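Local coordinates for protein alpha,alpha-trehalose-phosphate synthase (UDP-forming) (Burkholderia xenovorans, PDB 5V0T) that is a glycosyltransferase family 20 enzyme of the two-domain GT-B fold, holding uridine-5'-diphosphate and 6-O-phosphono-alpha-D-glucopyranose in neighbouring pockets, at residues Phe194-Asp199 with Asp376-Val381; Ile239-Asp244 with Ala382-Ser387; Leu271-Asp276 with Ala360-Thr365. All coordinates share one frame; numbering follows the deposited sequence.

In the fold
The GT-B fold pairs two sheet-and-helix domains around a ligand cleft, and these three contacts lead from the junction of the domains into the second one. Interaction 1 starts at the end of strand 191-194 of the large mixed sheet, where the following turn meets the loop before helix 380-388. Interaction 3 lies within the domain of the parallel sheet, on strand 270-275. Their centres are about 21 Å apart; that of interaction 2, whose residues 239-242 lead on to the helices beside helix 380-388, is about 14 Å from the first and about 13 Å from the third. Interactions 1 and 2 share helix 380-388, and their segments alternate along the chain. All three include residues of the uridine-5'-diphosphate pocket.

Interaction 1. Residues Phe194-Asp199 with Asp376-Val381; sequences FQTAPD and DGMNLV. With UDP (uridine-5'-diphosphate), chain I.
The side chain of Q195 lies over the G377-M378 peptide, its CB 3.2 Å from G377 O and its amide beside the methionine. Bent at chi2 (-86°), the Q195 chain turns its flat end along M378: NE2 sits 3.5 Å from M378 CB, and OE1 lies 3.4 Å from M378 CE. Neither amide atom finds a polar partner across the contact; NE2 gives its hydrogen bond to H164 O, and OE1 takes one from I239 N, so the rotation of the group is set from both ends. A water lies within hydrogen-bonding distance of both D199 OD2 and G377 O. In this GT-B fold the loop 376-379 leads into helix 380-388, whose first turn faces the alpha phosphate of UDP. L380 N reaches UDP O2A at 2.8 Å in a nearly straight bond (175°), and V381 N reaches O1A at 3.2 Å; the helix dipole would be expected to add to the pull on these charged oxygens. N379 occupies the N-cap and accepts from A382 N through OD1, while its ND2 donates to D376 OD2 at 2.9 Å, from above the carboxylate plane. K282 forms a salt bridge with that same D376 oxygen.

Interaction 2. Residues Ile239-Asp244 with Ala382-Ser387; sequences IGVYPD and AKEYVS. With UDP (uridine-5'-diphosphate), chain I.
K383 reaches from helix 380-388 past V241 to the backbone of I239; its root meets a valine and its far half one carbonyl oxygen. At the root, CB packs 3.8 Å from V241 CG1, with V241 CG2 only slightly farther off. Beyond CG the chain is extended, which carries it alongside the loop; CE comes within 3.8 Å of I239 O. At the tip, NZ donates to I239 O at 2.7 Å, tilted 28° from the carbonyl plane. The same ammonium has a salt bridge to E408, so its buried charge is met by a carboxylate as well as a carbonyl.

One turn on, S387 lies against P243, its OG 3.2 Å from P243 CB. That hydroxyl turns back to its own helix and donates to K383 O at 2.8 Å. Since S387 N binds the same carbonyl from the opposite face, K383 O accepts twice. E384, whose CG only grazes V241, points its extended chain at the ribose of UDP: O3' donates to E384 OE1 and O2' to OE2, each at 2.6 Å. The two carboxylate oxygens thus take one ribose hydroxyl apiece, and R356 also forms a salt bridge with OE1.

The contact lies where the loop entering helix 243-252 runs alongside helix 380-388. I246 of the former helix packs on V241, E384 and S387, L449 of helix 435-451 on K383 and S387, while A382 and V386 face strand 396-400.

Interaction 3. Residues Leu271-Asp276 with Ala360-Thr365; sequences LIMSVD and AALFRT
In the six-stranded parallel sheet of this GT-B protein, which has the Rossmann-like strand order 3-2-1-4-5-6, M273 and V275 of the inner strand 270-275 pack against F363 on helix 356-363. That helix forms the beta-alpha-beta crossover from strand 347-350 at the sheet's edge to strand 368-371, which pairs directly with strand 270-275. The contact therefore illustrates how a crossover helix is fastened to the sheet: alternate residues of one strand, L271, M273 and V275, turn toward it, while the strand is bonded to its neighbours through the backbone.

M273 meets both L362 and F363. With CG anti to the backbone N (chi1 -179°) and the rest of the chain extended, it stands out from the strand and crosses F363 at about a right angle. Its SD lies 3.7 Å from F363 CD1 and 4.9 Å from the ring centroid, 65° off the ring normal, an oblique Met-aromatic contact. Its CE continues to L362 CB at 3.5 Å, so the thioether end fits between two consecutive helix residues.

Farther along the strand, V275 sets CG2 3.6 Å from F363 CE1. V275 also touches UDP, and the F363 ring is met by V381 and E384 of helix 380-388, which places this packing at the wall of the nucleotide pocket. Helix 257-266 borders the contact, V259 touching L362 and T365 and L266 touching L271.

At the other end of the contact, L271 CD2 rests 3.7 Å from T365 OG1. This hydroxyl donates to L362 O at 2.9 Å, in the carbonyl plane and on a lone pair, and T365 N donates to that same oxygen.

Interaction 1. Residues Phe194-Asp199 with Asp376-Val381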
loop_
_atom_site.group_PDB
_atom_site.type_symbol
_atom_site.label_atom_id
_atom_site.label_comp_id
_atom_site.label_asym_id
_atom_site.label_seq_id
_atom_site.Cartn_x
_atom_site.Cartn_y
_atom_site.Cartn_z
ATOM N N PHE A 194 -1.567 13.228 1.063
ATOM C CA PHE A 194 -0.602 12.245 1.523
ATOM C C PHE A 194 -1.286 11.346 2.553
ATOM O O PHE A 194 -2.386 11.639 3.031
ATOM C CB PHE A 194 0.649 12.934 2.105
ATOM C CG PHE A 194 1.304 13.912 1.149
ATOM C CD1 PHE A 194 2.148 13.463 0.149
ATOM C CD2 PHE A 194 1.044 15.278 1.238
ATOM C CE1 PHE A 194 2.725 14.355 -0.742
ATOM C CE2 PHE A 194 1.631 16.176 0.360
ATOM C CZ PHE A 194 2.469 15.713 -0.633
ATOM N N GLN A 195 -0.640 10.222 2.887
ATOM C CA GLN A 195 -1.275 9.267 3.798
ATOM C C GLN A 195 -1.343 9.814 5.224
ATOM O O GLN A 195 -2.388 9.725 5.878
ATOM C CB GLN A 195 -0.516 7.928 3.777
ATOM C CG GLN A 195 -0.631 7.162 2.464
ATOM C CD GLN A 195 -1.883 6.294 2.408
ATOM O OE1 GLN A 195 -2.877 6.564 3.094
ATOM N NE2 GLN A 195 -1.829 5.231 1.606
ATOM N N THR A 196 -0.234 10.362 5.736
ATOM C CA THR A 196 -0.117 10.671 7.159
ATOM C C THR A 196 0.509 12.047 7.377
ATOM O O THR A 196 1.087 12.649 6.468
ATOM C CB THR A 196 0.733 9.628 7.898
ATOM O OG1 THR A 196 2.093 9.709 7.437
ATOM C CG2 THR A 196 0.174 8.199 7.690
ATOM N N ALA A 197 0.396 12.535 8.613
ATOM C CA ALA A 197 0.993 13.825 8.958
ATOM C C ALA A 197 2.503 13.873 8.713
ATOM O O ALA A 197 2.986 14.907 8.221
ATOM C CB ALA A 197 0.647 14.185 10.411
ATOM N N PRO A 198 3.293 12.835 9.002
ATOM C CA PRO A 198 4.728 12.931 8.687
ATOM C C PRO A 198 5.009 12.990 7.197
ATOM O O PRO A 198 6.009 13.608 6.799
ATOM C CB PRO A 198 5.315 11.667 9.337
ATOM C CG PRO A 198 4.348 11.338 10.442
ATOM C CD PRO A 198 3.008 11.667 9.857
ATOM N N ASP A 199 4.158 12.379 6.363
ATOM C CA ASP A 199 4.313 12.506 4.914
ATOM C C ASP A 199 4.135 13.954 4.485
ATOM O O ASP A 199 4.958 14.510 3.743
ATOM C CB ASP A 199 3.297 11.612 4.199
ATOM C CG ASP A 199 3.532 10.146 4.473
ATOM O OD1 ASP A 199 4.689 9.701 4.308
ATOM O OD2 ASP A 199 2.577 9.454 4.889
ATOM N N ASP A 376 5.951 1.782 4.872
ATOM C CA ASP A 376 4.686 1.461 4.216
ATOM C C ASP A 376 3.795 2.683 4.306
ATOM O O ASP A 376 3.638 3.251 5.391
ATOM C CB ASP A 376 4.021 0.244 4.883
ATOM C CG ASP A 376 3.085 -0.502 3.952
ATOM O OD1 ASP A 376 2.300 0.173 3.248
ATOM O OD2 ASP A 376 3.121 -1.764 3.947
ATOM N N GLY A 377 3.255 3.118 3.162
ATOM C CA GLY A 377 2.412 4.299 3.171
ATOM C C GLY A 377 1.222 4.171 4.104
ATOM O O GLY A 377 0.824 5.140 4.747
ATOM N N MET A 378 0.626 2.983 4.175
ATOM C CA MET A 378 -0.485 2.773 5.094
ATOM C C MET A 378 -0.446 1.357 5.648
ATOM O O MET A 378 -0.236 1.166 6.850
ATOM C CB MET A 378 -1.831 3.048 4.402
ATOM C CG MET A 378 -3.070 2.859 5.309
ATOM S SD MET A 378 -2.999 3.763 6.878
ATOM C CE MET A 378 -2.839 5.462 6.330
ATOM N N ASN A 379 -0.631 0.384 4.745
ATOM C CA ASN A 379 -0.734 -1.057 4.959
ATOM C C ASN A 379 -2.190 -1.437 5.250
ATOM O O ASN A 379 -2.659 -1.388 6.397
ATOM C CB ASN A 379 0.203 -1.587 6.060
ATOM C CG ASN A 379 0.355 -3.099 5.988
ATOM O OD1 ASN A 379 -0.585 -3.828 6.273
ATOM N ND2 ASN A 379 1.526 -3.574 5.598
ATOM N N LEU A 380 -2.916 -1.805 4.190
ATOM C CA LEU A 380 -4.307 -2.208 4.361
ATOM C C LEU A 380 -4.423 -3.559 5.061
ATOM O O LEU A 380 -5.416 -3.808 5.755
ATOM C CB LEU A 380 -5.008 -2.260 3.003
ATOM C CG LEU A 380 -5.251 -0.935 2.276
ATOM C CD1 LEU A 380 -6.104 -1.202 1.045
ATOM C CD2 LEU A 380 -5.922 0.077 3.171
ATOM N N VAL A 381 -3.423 -4.430 4.909
ATOM C CA VAL A 381 -3.487 -5.745 5.537
ATOM C C VAL A 381 -3.629 -5.604 7.046
ATOM O O VAL A 381 -4.377 -6.347 7.683
ATOM C CB VAL A 381 -2.258 -6.589 5.148
ATOM C CG1 VAL A 381 -1.968 -7.690 6.213
ATOM C CG2 VAL A 381 -2.455 -7.214 3.741
HETATM N N1 UDP I . -4.076 -8.930 -1.196
HETATM C C2 UDP I . -4.871 -9.790 -1.937
HETATM N N3 UDP I . -4.313 -11.007 -2.209
HETATM C C4 UDP I . -3.068 -11.450 -1.821
HETATM C C5 UDP I . -2.303 -10.507 -1.050
HETATM C C6 UDP I . -2.827 -9.306 -0.759
HETATM O O2 UDP I . -5.982 -9.490 -2.336
HETATM O O4 UDP I . -2.705 -12.588 -2.144
HETATM C "C1'" UDP I . -4.632 -7.613 -0.868
HETATM C "C2'" UDP I . -4.778 -7.369 0.632
HETATM O "O2'" UDP I . -6.006 -7.910 1.089
HETATM C "C3'" UDP I . -4.742 -5.840 0.682
HETATM C "C4'" UDP I . -3.759 -5.492 -0.442
HETATM O "O4'" UDP I . -3.740 -6.627 -1.333
HETATM O "O3'" UDP I . -6.008 -5.248 0.404
HETATM C "C5'" UDP I . -2.356 -5.173 0.003
HETATM O "O5'" UDP I . -2.339 -3.790 0.407
HETATM P PA UDP I . -1.287 -3.253 1.460
HETATM O O1A UDP I . -1.198 -4.171 2.662
HETATM O O2A UDP I . -1.648 -1.842 1.746
HETATM O O3A UDP I . 0.114 -3.337 0.735
HETATM P PB UDP I . 0.635 -3.076 -0.739
HETATM O O1B UDP I . -0.271 -1.953 -1.253
HETATM O O2B UDP I . 2.058 -2.526 -0.502
HETATM O O3B UDP I . 0.596 -4.309 -1.562
HETATM O O HOH W 1 2.946 6.884 5.349
#

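Interaction 2. Residues Ile239-Asp244 with Ala382-Ser387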
loop_
_atom_site.group_PDB
_atom_site.type_symbol
_atom_site.label_atom_id
_atom_site.label_comp_id
_atom_site.label_asym_id
_atom_site.label_seq_id
_atom_site.Cartn_x
_atom_site.Cartn_y
_atom_site.Cartn_z
ATOM N N ILE A 239 -5.877 6.509 4.061
ATOM C CA ILE A 239 -6.826 5.615 3.413
ATOM C C ILE A 239 -7.282 4.551 4.408
ATOM O O ILE A 239 -6.492 4.052 5.228
ATOM C CB ILE A 239 -6.214 4.989 2.151
ATOM C CG1 ILE A 239 -7.310 4.390 1.276
ATOM C CG2 ILE A 239 -5.174 3.918 2.510
ATOM C CD1 ILE A 239 -6.837 3.971 -0.108
ATOM N N GLY A 240 -8.571 4.227 4.365
ATOM C CA GLY A 240 -9.125 3.239 5.268
ATOM C C GLY A 240 -9.722 2.040 4.557
ATOM O O GLY A 240 -9.413 1.767 3.392
ATOM N N VAL A 241 -10.586 1.314 5.262
ATOM C CA VAL A 241 -11.230 0.117 4.758
ATOM C C VAL A 241 -12.716 0.201 5.110
ATOM O O VAL A 241 -13.184 1.192 5.669
ATOM C CB VAL A 241 -10.591 -1.167 5.335
ATOM C CG1 VAL A 241 -9.094 -1.194 5.070
ATOM C CG2 VAL A 241 -10.845 -1.251 6.850
ATOM N N TYR A 242 -13.463 -0.842 4.757
ATOM C CA TYR A 242 -14.818 -1.018 5.267
ATOM C C TYR A 242 -14.756 -2.095 6.342
ATOM O O TYR A 242 -14.888 -3.286 6.031
ATOM C CB TYR A 242 -15.803 -1.434 4.174
ATOM C CG TYR A 242 -16.146 -0.371 3.168
ATOM C CD1 TYR A 242 -16.761 0.816 3.560
ATOM C CD2 TYR A 242 -15.876 -0.559 1.818
ATOM C CE1 TYR A 242 -17.092 1.789 2.631
ATOM C CE2 TYR A 242 -16.196 0.410 0.879
ATOM C CZ TYR A 242 -16.808 1.579 1.292
ATOM O OH TYR A 242 -17.116 2.538 0.365
ATOM N N PRO A 243 -14.535 -1.729 7.605
ATOM C CA PRO A 243 -14.213 -2.762 8.605
ATOM C C PRO A 243 -15.347 -3.742 8.872
ATOM O O PRO A 243 -15.092 -4.939 9.042
ATOM C CB PRO A 243 -13.855 -1.938 9.851
ATOM C CG PRO A 243 -14.541 -0.615 9.646
ATOM C CD PRO A 243 -14.484 -0.368 8.165
ATOM N N ASP A 244 -16.596 -3.281 8.916
ATOM C CA ASP A 244 -17.694 -4.210 9.196
ATOM C C ASP A 244 -17.979 -5.105 7.995
ATOM O O ASP A 244 -18.425 -6.248 8.163
ATOM C CB ASP A 244 -18.928 -3.431 9.645
ATOM C CG ASP A 244 -18.728 -2.789 11.019
ATOM O OD1 ASP A 244 -18.152 -3.449 11.920
ATOM O OD2 ASP A 244 -19.108 -1.621 11.197
ATOM N N ALA A 382 -2.937 -4.634 7.639
ATOM C CA ALA A 382 -3.083 -4.413 9.079
ATOM C C ALA A 382 -4.529 -4.080 9.440
ATOM O O ALA A 382 -5.063 -4.587 10.436
ATOM C CB ALA A 382 -2.145 -3.290 9.543
ATOM N N LYS A 383 -5.170 -3.201 8.655
ATOM C CA LYS A 383 -6.544 -2.811 8.947
ATOM C C LYS A 383 -7.507 -3.960 8.679
ATOM O O LYS A 383 -8.479 -4.150 9.422
ATOM C CB LYS A 383 -6.930 -1.570 8.135
ATOM C CG LYS A 383 -6.076 -0.349 8.505
ATOM C CD LYS A 383 -6.600 0.940 7.886
ATOM C CE LYS A 383 -5.841 2.149 8.427
ATOM N NZ LYS A 383 -6.420 3.417 7.893
ATOM N N GLU A 384 -7.235 -4.744 7.630
ATOM C CA GLU A 384 -8.038 -5.924 7.323
ATOM C C GLU A 384 -7.900 -7.001 8.395
ATOM O O GLU A 384 -8.895 -7.648 8.756
ATOM C CB GLU A 384 -7.638 -6.475 5.949
ATOM C CG GLU A 384 -7.998 -5.527 4.782
ATOM C CD GLU A 384 -7.361 -5.940 3.450
ATOM O OE1 GLU A 384 -7.597 -5.247 2.444
ATOM O OE2 GLU A 384 -6.624 -6.946 3.407
ATOM N N TYR A 385 -6.678 -7.242 8.887
ATOM C CA TYR A 385 -6.501 -8.237 9.945
ATOM C C TYR A 385 -7.351 -7.889 11.163
ATOM O O TYR A 385 -8.077 -8.737 11.695
ATOM C CB TYR A 385 -5.020 -8.376 10.350
ATOM C CG TYR A 385 -4.875 -9.252 11.569
ATOM C CD1 TYR A 385 -4.870 -10.638 11.450
ATOM C CD2 TYR A 385 -4.818 -8.698 12.853
ATOM C CE1 TYR A 385 -4.801 -11.466 12.584
ATOM C CE2 TYR A 385 -4.756 -9.518 13.990
ATOM C CZ TYR A 385 -4.735 -10.895 13.842
ATOM O OH TYR A 385 -4.661 -11.708 14.954
ATOM N N VAL A 386 -7.288 -6.638 11.614
ATOM C CA VAL A 386 -8.073 -6.249 12.777
ATOM C C VAL A 386 -9.564 -6.398 12.489
ATOM O O VAL A 386 -10.325 -6.911 13.320
ATOM C CB VAL A 386 -7.719 -4.813 13.196
ATOM C CG1 VAL A 386 -8.725 -4.312 14.220
ATOM C CG2 VAL A 386 -6.285 -4.752 13.740
ATOM N N SER A 387 -9.999 -5.941 11.311
ATOM C CA SER A 387 -11.416 -5.970 10.946
ATOM C C SER A 387 -11.970 -7.390 10.888
ATOM O O SER A 387 -13.159 -7.597 11.137
ATOM C CB SER A 387 -11.613 -5.294 9.584
ATOM O OG SER A 387 -11.302 -3.913 9.630
HETATM N N1 UDP I . -4.076 -8.930 -1.196
HETATM C C2 UDP I . -4.871 -9.790 -1.937
HETATM N N3 UDP I . -4.313 -11.007 -2.209
HETATM C C4 UDP I . -3.068 -11.450 -1.821
HETATM C C5 UDP I . -2.303 -10.507 -1.050
HETATM C C6 UDP I . -2.827 -9.306 -0.759
HETATM O O2 UDP I . -5.982 -9.490 -2.336
HETATM O O4 UDP I . -2.705 -12.588 -2.144
HETATM C "C1'" UDP I . -4.632 -7.613 -0.868
HETATM C "C2'" UDP I . -4.778 -7.369 0.632
HETATM O "O2'" UDP I . -6.006 -7.910 1.089
HETATM C "C3'" UDP I . -4.742 -5.840 0.682
HETATM C "C4'" UDP I . -3.759 -5.492 -0.442
HETATM O "O4'" UDP I . -3.740 -6.627 -1.333
HETATM O "O3'" UDP I . -6.008 -5.248 0.404
HETATM C "C5'" UDP I . -2.356 -5.173 0.003
HETATM O "O5'" UDP I . -2.339 -3.790 0.407
HETATM P PA UDP I . -1.287 -3.253 1.460
HETATM O O1A UDP I . -1.198 -4.171 2.662
HETATM O O2A UDP I . -1.648 -1.842 1.746
HETATM O O3A UDP I . 0.114 -3.337 0.735
HETATM P PB UDP I . 0.635 -3.076 -0.739
HETATM O O1B UDP I . -0.271 -1.953 -1.253
HETATM O O2B UDP I . 2.058 -2.526 -0.502
HETATM O O3B UDP I . 0.596 -4.309 -1.562
#

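Interaction 3. Residues Leu271-Asp276 with Ala360-Thr365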
loop_
_atom_site.group_PDB
_atom_site.type_symbol
_atom_site.label_atom_id
_atom_site.label_comp_id
_atom_site.label_asym_id
_atom_site.label_seq_id
_atom_site.Cartn_x
_atom_site.Cartn_y
_atom_site.Cartn_z
ATOM N N LEU A 271 -1.482 -19.735 15.469
ATOM C CA LEU A 271 -1.145 -19.290 14.122
ATOM C C LEU A 271 -0.707 -17.836 14.140
ATOM O O LEU A 271 -1.465 -16.961 14.567
ATOM C CB LEU A 271 -2.332 -19.468 13.174
ATOM C CG LEU A 271 -2.134 -18.970 11.745
ATOM C CD1 LEU A 271 -0.983 -19.731 11.063
ATOM C CD2 LEU A 271 -3.431 -19.147 10.971
ATOM N N ILE A 272 0.512 -17.590 13.684
ATOM C CA ILE A 272 0.960 -16.257 13.297
ATOM C C ILE A 272 0.783 -16.137 11.788
ATOM O O ILE A 272 1.249 -16.994 11.027
ATOM C CB ILE A 272 2.426 -16.031 13.703
ATOM C CG1 ILE A 272 2.610 -16.249 15.214
ATOM C CG2 ILE A 272 2.912 -14.646 13.248
ATOM C CD1 ILE A 272 4.084 -16.354 15.645
ATOM N N MET A 273 0.119 -15.072 11.338
ATOM C CA MET A 273 -0.169 -14.927 9.916
ATOM C C MET A 273 0.333 -13.596 9.370
ATOM O O MET A 273 0.163 -12.548 9.995
ATOM C CB MET A 273 -1.672 -15.066 9.649
ATOM C CG MET A 273 -2.040 -14.953 8.151
ATOM S SD MET A 273 -3.738 -15.473 7.936
ATOM C CE MET A 273 -3.952 -15.146 6.171
ATOM N N SER A 274 0.939 -13.648 8.186
ATOM C CA SER A 274 1.359 -12.472 7.441
ATOM C C SER A 274 0.909 -12.607 5.991
ATOM O O SER A 274 0.861 -13.713 5.440
ATOM C CB SER A 274 2.889 -12.291 7.470
ATOM O OG SER A 274 3.378 -11.994 8.779
ATOM N N VAL A 275 0.611 -11.464 5.371
ATOM C CA VAL A 275 0.247 -11.381 3.955
ATOM C C VAL A 275 0.924 -10.142 3.391
ATOM O O VAL A 275 0.602 -9.026 3.811
ATOM C CB VAL A 275 -1.270 -11.268 3.728
ATOM C CG1 VAL A 275 -1.542 -11.159 2.240
ATOM C CG2 VAL A 275 -2.029 -12.450 4.337
ATOM N N ASP A 276 1.847 -10.329 2.442
ATOM C CA ASP A 276 2.655 -9.236 1.898
ATOM C C ASP A 276 3.055 -9.571 0.474
ATOM O O ASP A 276 3.602 -10.649 0.251
ATOM C CB ASP A 276 3.965 -9.026 2.685
ATOM C CG ASP A 276 3.764 -8.842 4.170
ATOM O OD1 ASP A 276 3.443 -9.835 4.860
ATOM O OD2 ASP A 276 3.985 -7.706 4.656
ATOM N N ALA A 360 -9.372 -12.849 4.386
ATOM C CA ALA A 360 -10.172 -12.367 5.503
ATOM C C ALA A 360 -10.613 -13.517 6.398
ATOM O O ALA A 360 -10.542 -13.414 7.627
ATOM C CB ALA A 360 -11.386 -11.592 4.981
ATOM N N ALA A 361 -11.092 -14.615 5.800
ATOM C CA ALA A 361 -11.502 -15.773 6.589
ATOM C C ALA A 361 -10.341 -16.325 7.402
ATOM O O ALA A 361 -10.514 -16.680 8.571
ATOM C CB ALA A 361 -12.084 -16.862 5.680
ATOM N N LEU A 362 -9.140 -16.377 6.805
ATOM C CA LEU A 362 -7.964 -16.896 7.506
ATOM C C LEU A 362 -7.482 -15.934 8.586
ATOM O O LEU A 362 -7.064 -16.369 9.668
ATOM C CB LEU A 362 -6.836 -17.177 6.508
ATOM C CG LEU A 362 -7.119 -18.321 5.524
ATOM C CD1 LEU A 362 -6.036 -18.398 4.469
ATOM C CD2 LEU A 362 -7.225 -19.636 6.269
ATOM N N PHE A 363 -7.530 -14.627 8.317
ATOM C CA PHE A 363 -7.159 -13.643 9.334
ATOM C C PHE A 363 -7.902 -13.906 10.638
ATOM O O PHE A 363 -7.326 -13.806 11.728
ATOM C CB PHE A 363 -7.471 -12.220 8.848
ATOM C CG PHE A 363 -6.467 -11.641 7.861
ATOM C CD1 PHE A 363 -5.149 -12.039 7.852
ATOM C CD2 PHE A 363 -6.875 -10.656 6.957
ATOM C CE1 PHE A 363 -4.240 -11.480 6.945
ATOM C CE2 PHE A 363 -5.979 -10.089 6.043
ATOM C CZ PHE A 363 -4.660 -10.502 6.039
ATOM N N ARG A 364 -9.192 -14.244 10.541
ATOM C CA ARG A 364 -10.035 -14.467 11.712
ATOM C C ARG A 364 -9.585 -15.673 12.537
ATOM O O ARG A 364 -9.912 -15.749 13.725
ATOM C CB ARG A 364 -11.498 -14.635 11.260
ATOM C CG ARG A 364 -12.587 -14.654 12.360
ATOM C CD ARG A 364 -13.968 -14.602 11.697
ATOM N NE ARG A 364 -15.105 -14.499 12.623
ATOM C CZ ARG A 364 -15.708 -13.355 12.953
ATOM N NH1 ARG A 364 -15.275 -12.190 12.459
ATOM N NH2 ARG A 364 -16.739 -13.370 13.789
ATOM N N THR A 365 -8.837 -16.606 11.950
ATOM C CA THR A 365 -8.325 -17.746 12.700
ATOM C C THR A 365 -6.920 -17.532 13.256
ATOM O O THR A 365 -6.419 -18.409 13.959
ATOM C CB THR A 365 -8.303 -19.005 11.824
ATOM O OG1 THR A 365 -7.149 -18.960 10.980
ATOM C CG2 THR A 365 -9.541 -19.084 10.950
#